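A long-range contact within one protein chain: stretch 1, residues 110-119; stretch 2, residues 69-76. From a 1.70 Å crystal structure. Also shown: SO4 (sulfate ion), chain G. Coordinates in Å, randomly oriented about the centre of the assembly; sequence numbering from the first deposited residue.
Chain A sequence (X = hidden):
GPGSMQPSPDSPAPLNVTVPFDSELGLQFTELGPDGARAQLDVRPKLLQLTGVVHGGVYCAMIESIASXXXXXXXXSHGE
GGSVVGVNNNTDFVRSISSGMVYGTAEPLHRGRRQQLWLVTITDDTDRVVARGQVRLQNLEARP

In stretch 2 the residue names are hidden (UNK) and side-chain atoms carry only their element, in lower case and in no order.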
ATOM      1  N   HIS A 110      10.481 -14.986   8.379  1.00  9.29           N
ATOM      2  CA  HIS A 110      11.941 -15.117   8.374  1.00  9.70           C
ATOM      3  C   HIS A 110      12.527 -13.944   9.126  1.00 10.54           C
ATOM      4  O   HIS A 110      12.121 -12.804   8.912  1.00 10.09           O
ATOM      5  CB  HIS A 110      12.529 -15.127   6.956  1.00  9.90           C
ATOM      6  CG  HIS A 110      14.028 -15.043   6.945  1.00 10.60           C
ATOM      7  ND1 HIS A 110      14.825 -16.125   7.258  1.00 12.12           N
ATOM      8  CD2 HIS A 110      14.872 -14.000   6.731  1.00 12.44           C
ATOM      9  CE1 HIS A 110      16.094 -15.760   7.205  1.00 11.08           C
ATOM     10  NE2 HIS A 110      16.153 -14.473   6.896  1.00 12.17           N
ATOM     11  N   ARG A 111      13.479 -14.214  10.013  1.00 10.76           N
ATOM     12  CA  ARG A 111      14.174 -13.142  10.707  1.00 10.98           C
ATOM     13  C   ARG A 111      15.654 -13.502  10.781  1.00 11.22           C
ATOM     14  O   ARG A 111      16.040 -14.395  11.520  1.00 11.32           O
ATOM     15  CB  ARG A 111      13.598 -12.952  12.106  1.00 10.79           C
ATOM     16  CG  ARG A 111      12.143 -12.499  12.131  1.00 10.94           C
ATOM     17  CD  ARG A 111      11.561 -12.490  13.550  1.00 12.57           C
ATOM     18  NE  ARG A 111      11.365 -13.856  14.032  1.00 12.67           N
ATOM     19  CZ  ARG A 111      10.825 -14.173  15.204  1.00 14.13           C
ATOM     20  NH1 ARG A 111      10.439 -13.229  16.057  1.00 15.68           N
ATOM     21  NH2 ARG A 111      10.675 -15.450  15.541  1.00 14.73           N
ATOM     22  N   GLY A 112      16.462 -12.816   9.990  1.00 11.74           N
ATOM     23  CA  GLY A 112      17.871 -13.147   9.860  1.00 12.10           C
ATOM     24  C   GLY A 112      18.733 -11.918  10.010  1.00 12.08           C
ATOM     25  O   GLY A 112      18.239 -10.821  10.331  1.00 11.56           O
ATOM     26  N   ARG A 113      20.025 -12.102   9.779  1.00 12.57           N
ATOM     27  CA  ARG A 113      20.977 -11.005   9.895  1.00 13.13           C
ATOM     28  C   ARG A 113      20.689  -9.897   8.901  1.00 11.69           C
ATOM     29  O   ARG A 113      20.624  -8.736   9.291  1.00 12.51           O
ATOM     30  CB  ARG A 113      22.408 -11.491   9.712  1.00 14.36           C
ATOM     31  CG  ARG A 113      23.466 -10.404   9.922  1.00 18.59           C
ATOM     32  CD  ARG A 113      24.867 -10.967   9.823  1.00 24.14           C
ATOM     33  NE  ARG A 113      25.120 -11.522   8.499  1.00 28.29           N
ATOM     34  CZ  ARG A 113      25.510 -10.827   7.431  1.00 30.02           C
ATOM     35  NH1 ARG A 113      25.719  -9.511   7.496  1.00 32.94           N
ATOM     36  NH2 ARG A 113      25.694 -11.459   6.280  1.00 29.71           N
ATOM     37  N   ARG A 114      20.485 -10.242   7.632  1.00 10.22           N
ATOM     38  CA  ARG A 114      20.336  -9.205   6.606  1.00  9.61           C
ATOM     39  C   ARG A 114      18.911  -8.762   6.350  1.00  8.48           C
ATOM     40  O   ARG A 114      18.681  -7.582   6.051  1.00  8.06           O
ATOM     41  CB  ARG A 114      20.979  -9.647   5.285  1.00  9.21           C
ATOM     42  CG  ARG A 114      22.480  -9.595   5.341  1.00 10.64           C
ATOM     43  CD  ARG A 114      23.130 -10.171   4.110  1.00 11.16           C
ATOM     44  NE  ARG A 114      22.857  -9.339   2.931  1.00 11.23           N
ATOM     45  CZ  ARG A 114      23.598  -9.307   1.831  1.00 10.78           C
ATOM     46  NH1 ARG A 114      24.691 -10.057   1.729  1.00 11.40           N
ATOM     47  NH2 ARG A 114      23.232  -8.524   0.823  1.00 10.12           N
ATOM     48  N   GLN A 115      17.970  -9.716   6.391  1.00  8.36           N
ATOM     49  CA  GLN A 115      16.554  -9.411   6.048  1.00  7.68           C
ATOM     50  C   GLN A 115      15.553 -10.023   7.027  1.00  7.42           C
ATOM     51  O   GLN A 115      15.888 -10.951   7.789  1.00  7.65           O
ATOM     52  CB  GLN A 115      16.220  -9.862   4.613  1.00  8.30           C
ATOM     53  CG  GLN A 115      17.196  -9.288   3.520  1.00  9.08           C
ATOM     54  CD  GLN A 115      16.648  -9.386   2.090  1.00 12.94           C
ATOM     55  OE1 GLN A 115      15.461  -9.334   1.872  1.00 14.83           O
ATOM     56  NE2 GLN A 115      17.545  -9.499   1.110  1.00 18.73           N
ATOM     57  N   GLN A 116      14.335  -9.481   6.983  1.00  6.72           N
ATOM     58  CA  GLN A 116      13.186 -10.054   7.639  1.00  7.28           C
ATOM     59  C   GLN A 116      12.021 -10.132   6.674  1.00  7.24           C
ATOM     60  O   GLN A 116      11.880  -9.301   5.767  1.00  6.75           O
ATOM     61  CB  GLN A 116      12.767  -9.286   8.906  1.00  6.96           C
ATOM     62  CG  GLN A 116      13.898  -8.874   9.817  1.00  8.34           C
ATOM     63  CD  GLN A 116      13.416  -8.223  11.085  1.00  7.63           C
ATOM     64  OE1 GLN A 116      12.415  -8.671  11.682  1.00  8.58           O
ATOM     65  NE2 GLN A 116      14.110  -7.154  11.515  1.00  7.39           N
ATOM     66  N   LEU A 117      11.166 -11.113   6.918  1.00  6.55           N
ATOM     67  CA  LEU A 117       9.953 -11.285   6.171  1.00  7.35           C
ATOM     68  C   LEU A 117       8.819 -11.495   7.191  1.00  7.19           C
ATOM     69  O   LEU A 117       8.885 -12.422   8.023  1.00  7.66           O
ATOM     70  CB  LEU A 117      10.117 -12.447   5.171  1.00  7.67           C
ATOM     71  CG  LEU A 117       8.950 -12.673   4.208  1.00  9.53           C
ATOM     72  CD1 LEU A 117       8.844 -11.544   3.211  1.00 12.91           C
ATOM     73  CD2 LEU A 117       9.036 -14.025   3.499  1.00  8.74           C
ATOM     74  N   TRP A 118       7.787 -10.647   7.139  1.00  6.73           N
ATOM     75  CA  TRP A 118       6.651 -10.682   8.063  1.00  6.65           C
ATOM     76  C   TRP A 118       5.328 -10.837   7.305  1.00  6.61           C
ATOM     77  O   TRP A 118       5.163 -10.261   6.232  1.00  6.85           O
ATOM     78  CB  TRP A 118       6.565  -9.400   8.903  1.00  7.69           C
ATOM     79  CG  TRP A 118       7.667  -9.318   9.933  1.00  4.82           C
ATOM     80  CD1 TRP A 118       8.930  -8.891   9.741  1.00  7.72           C
ATOM     81  CD2 TRP A 118       7.576  -9.693  11.310  1.00  6.23           C
ATOM     82  NE1 TRP A 118       9.649  -8.954  10.912  1.00 10.18           N
ATOM     83  CE2 TRP A 118       8.845  -9.469  11.892  1.00  7.96           C
ATOM     84  CE3 TRP A 118       6.552 -10.210  12.106  1.00  8.10           C
ATOM     85  CZ2 TRP A 118       9.105  -9.719  13.246  1.00  8.55           C
ATOM     86  CZ3 TRP A 118       6.824 -10.489  13.431  1.00  7.98           C
ATOM     87  CH2 TRP A 118       8.087 -10.231  13.991  1.00  7.21           C
ATOM     88  N   LEU A 119       4.408 -11.631   7.865  1.00  5.93           N
ATOM     89  CA  LEU A 119       3.038 -11.790   7.359  1.00  5.81           C
ATOM     90  C   LEU A 119       2.085 -10.967   8.232  1.00  6.58           C
ATOM     91  O   LEU A 119       2.124 -11.055   9.467  1.00  7.34           O
ATOM     92  CB  LEU A 119       2.609 -13.255   7.440  1.00  7.12           C
ATOM     93  CG  LEU A 119       1.124 -13.525   7.249  1.00  7.83           C
ATOM     94  CD1 LEU A 119       0.740 -13.188   5.823  1.00  8.86           C
ATOM     95  CD2 LEU A 119       0.815 -15.000   7.544  1.00  9.58           C
ATOM     96  N   UNK A  69       7.057  -2.214  12.336  1.00  7.86           N
ATOM     97  CA  UNK A  69       7.245  -1.997  13.770  1.00  8.16           C
ATOM     98  C   UNK A  69       7.651  -3.311  14.462  1.00  7.62           C
ATOM     99  O   UNK A  69       8.548  -3.317  15.317  1.00  7.31           O
ATOM    100  s   UNK A  69       6.978   1.246  14.245  1.00 19.18           S
ATOM    101  c   UNK A  69       5.994  -1.384  14.417  1.00  8.93           C
ATOM    102  c   UNK A  69       5.680   0.024  13.909  1.00 11.51           C
ATOM    103  c   UNK A  69       7.139   0.956  15.960  1.00 15.13           C
ATOM    104  N   UNK A  70       7.037  -4.423  14.055  1.00  7.64           N
ATOM    105  CA  UNK A  70       7.435  -5.745  14.555  1.00  7.74           C
ATOM    106  C   UNK A  70       8.923  -5.985  14.232  1.00  7.62           C
ATOM    107  O   UNK A  70       9.711  -6.463  15.075  1.00  8.00           O
ATOM    108  c   UNK A  70       6.558  -6.855  13.942  1.00  8.48           C
ATOM    109  N   UNK A  71       9.301  -5.648  13.005  1.00  7.36           N
ATOM    110  CA  UNK A  71      10.670  -5.887  12.532  1.00  7.94           C
ATOM    111  C   UNK A  71      11.679  -5.071  13.323  1.00  7.88           C
ATOM    112  O   UNK A  71      12.732  -5.566  13.711  1.00  8.54           O
ATOM    113  c   UNK A  71      10.771  -5.612  11.033  1.00  7.25           C
ATOM    114  N   UNK A  72      11.339  -3.817  13.593  1.00  8.18           N
ATOM    115  CA  UNK A  72      12.210  -2.972  14.384  1.00  9.36           C
ATOM    116  C   UNK A  72      12.326  -3.505  15.814  1.00  9.58           C
ATOM    117  O   UNK A  72      13.409  -3.543  16.382  1.00 10.48           O
ATOM    118  c   UNK A  72      14.364   1.003  15.096  1.00 14.66           C
ATOM    119  c   UNK A  72      13.541   0.086  14.430  1.00 13.42           C
ATOM    120  c   UNK A  72      12.385  -0.382  16.477  1.00 15.13           C
ATOM    121  c   UNK A  72      13.204   0.527  17.150  1.00 15.33           C
ATOM    122  c   UNK A  72      12.550  -0.608  15.112  1.00 12.00           C
ATOM    123  c   UNK A  72      11.673  -1.565  14.396  1.00  9.77           C
ATOM    124  c   UNK A  72      14.201   1.211  16.463  1.00 16.18           C
ATOM    125  N   UNK A  73      11.204  -3.932  16.383  1.00  9.81           N
ATOM    126  CA  UNK A  73      11.221  -4.495  17.720  1.00 10.25           C
ATOM    127  C   UNK A  73      12.093  -5.737  17.809  1.00 10.22           C
ATOM    128  O   UNK A  73      12.844  -5.883  18.759  1.00 10.95           O
ATOM    129  c   UNK A  73       9.790  -4.805  18.217  1.00  9.99           C
ATOM    130  N   UNK A  74      11.996  -6.636  16.841  1.00  9.37           N
ATOM    131  CA  UNK A  74      12.822  -7.833  16.873  1.00  9.47           C
ATOM    132  C   UNK A  74      14.305  -7.464  16.722  1.00  9.91           C
ATOM    133  O   UNK A  74      15.148  -7.958  17.475  1.00 10.80           O
ATOM    134  c   UNK A  74      16.005 -12.134  14.738  1.00 12.81           C
ATOM    135  n   UNK A  74      14.082 -12.072  16.339  1.00 12.10           N
ATOM    136  c   UNK A  74      16.163 -10.160  13.357  1.00 10.69           C
ATOM    137  c   UNK A  74      16.626 -11.414  13.745  1.00 12.22           C
ATOM    138  c   UNK A  74      15.043  -9.582  13.973  1.00  8.61           C
ATOM    139  c   UNK A  74      12.407  -8.829  15.794  1.00  8.92           C
ATOM    140  c   UNK A  74      13.104 -11.128  16.623  1.00 11.47           C
ATOM    141  c   UNK A  74      14.397 -10.300  14.993  1.00  9.46           C
ATOM    142  c   UNK A  74      13.245 -10.049  15.805  1.00 10.15           C
ATOM    143  c   UNK A  74      14.883 -11.579  15.341  1.00 10.03           C
ATOM    144  N   UNK A  75      14.627  -6.599  15.761  1.00  9.38           N
ATOM    145  CA  UNK A  75      16.021  -6.291  15.506  1.00 11.01           C
ATOM    146  C   UNK A  75      16.704  -5.742  16.760  1.00 12.08           C
ATOM    147  O   UNK A  75      17.865  -6.034  17.020  1.00 12.34           O
ATOM    148  c   UNK A  75      17.538  -3.909  12.773  1.00 12.39           C
ATOM    149  c   UNK A  75      17.584  -4.959  13.897  1.00 11.54           C
ATOM    150  c   UNK A  75      18.325  -6.180  13.425  1.00 13.26           C
ATOM    151  c   UNK A  75      16.158  -5.278  14.376  1.00 11.12           C
ATOM    152  N   UNK A  76      15.968  -4.950  17.525  1.00 13.54           N
ATOM    153  CA  UNK A  76      16.527  -4.246  18.680  1.00 15.50           C
ATOM    154  C   UNK A  76      16.303  -4.971  20.003  1.00 16.65           C
ATOM    155  O   UNK A  76      16.611  -4.443  21.076  1.00 18.79           O
ATOM    156  c   UNK A  76      16.586  -2.005  17.558  1.00 16.07           C
ATOM    157  c   UNK A  76      15.992  -2.831  18.689  1.00 15.05           C
ATOM    158  o   UNK A  76      17.774  -1.671  17.593  1.00 17.36           O
ATOM    159  n   UNK A  76      15.788  -1.731  16.516  1.00 13.68           N
TER
HETATM  160  S   SO4 G 145      11.988 -16.894  12.026  1.00 31.91           S
HETATM  161  O1  SO4 G 145      11.116 -15.753  11.857  1.00 28.29           O
HETATM  162  O2  SO4 G 145      12.316 -16.992  13.459  1.00 32.49           O
HETATM  163  O3  SO4 G 145      11.224 -18.085  11.639  1.00 31.81           O
HETATM  164  O4  SO4 G 145      13.242 -16.858  11.206  1.00 26.78           O

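Position 69 carries four side-chain atoms in an unbranched chain: two carbons, a sulfur and a terminal carbon. The side chain is out of reach of stretch 1, so the assignment rests on its atoms alone. A thioether of this length is methionine, Met 69.

Position 70 has a single side-chain carbon, its CB. The CA-to-CB bond points toward stretch 1, and this CB lies 3.6 Å from the centroid of the six-membered ring of Trp 118, 8° off the ring normal. A methyl so nearly centred over the face is a CH-pi contact. One carbon and no more makes the residue Ala 70.

Position 71 also shows one carbon. Here CA-to-CB runs sideways, bringing CB of position 71 3.5 Å from NE1 of Trp 118. The backbone matters as much: NE2 of Gln 116 donates a hydrogen bond to O of position 71 at 3.0 Å, with an N-H...acceptor angle of 162°. The lone methyl identifies Ala 71. O of Ala 71 also accepts the helical bond from N of position 75, at 3.0 Å, and so serves two donors.

Position 72 bears one carbon followed by a ring of six carbons, with no heteroatom. Its CA-to-CB bond points away from stretch 1, and the exposed ring makes no contact there. The residue is phenylalanine, Phe 72.

Position 73 has one carbon; its CA-to-CB bond runs sideways and it makes no contact with stretch 1. This is again alanine, Ala 73.

Position 74 has one carbon leading to fused five- and six-membered rings that hold eight carbons and one nitrogen, an indole. It turns a ring face to Arg 111: CD of Arg 111 lies 3.6 Å from the centroid of the five-membered ring of position 74, only 5° off its normal. Near the plane of the indole are O of Gly 112 and NE2 of Gln 116. The residue is tryptophan, with chi1 in the t well; O of Gly 112 is 3.7 Å from CZ3 of Trp 74, and NE2 of Gln 116 is 3.6 Å from CE3 of Trp 74.

Position 75 has four carbons forked at the second. Its contact is slight: CB of position 75 is 4.0 Å from NE2 of Gln 116. The fork defines leucine, Leu 75.

Position 76 has two carbons, the second carrying one oxygen and one nitrogen, and the side chain is out of reach of stretch 1. This is asparagine. It is the first residue after the helix to leave helical phi/psi, and ND2 of Asn 76 donates back to O of Phe 72 at 3.0 Å.

The contact sets a helix against a strand and buries 402 Å² in all. The methyls of Ala 70 and Ala 71 pack on the indole of Trp 118, the first over its face, while Trp 74 packs against the aliphatic part of Arg 111. Gln 116 uses both ends of its amide: NE2 reaches O of Ala 71, and OE1 of Gln 116 accepts from NE1 of Trp 118 at 2.9 Å. Arg 111 also binds the sulfate, with NE of Arg 111 donating to O1 of SO4 at 2.9 Å, so its guanidinium meets the anion near its plane while one face covers Trp 74.

Stretch 2, residues 69-76: MAAFAWLN
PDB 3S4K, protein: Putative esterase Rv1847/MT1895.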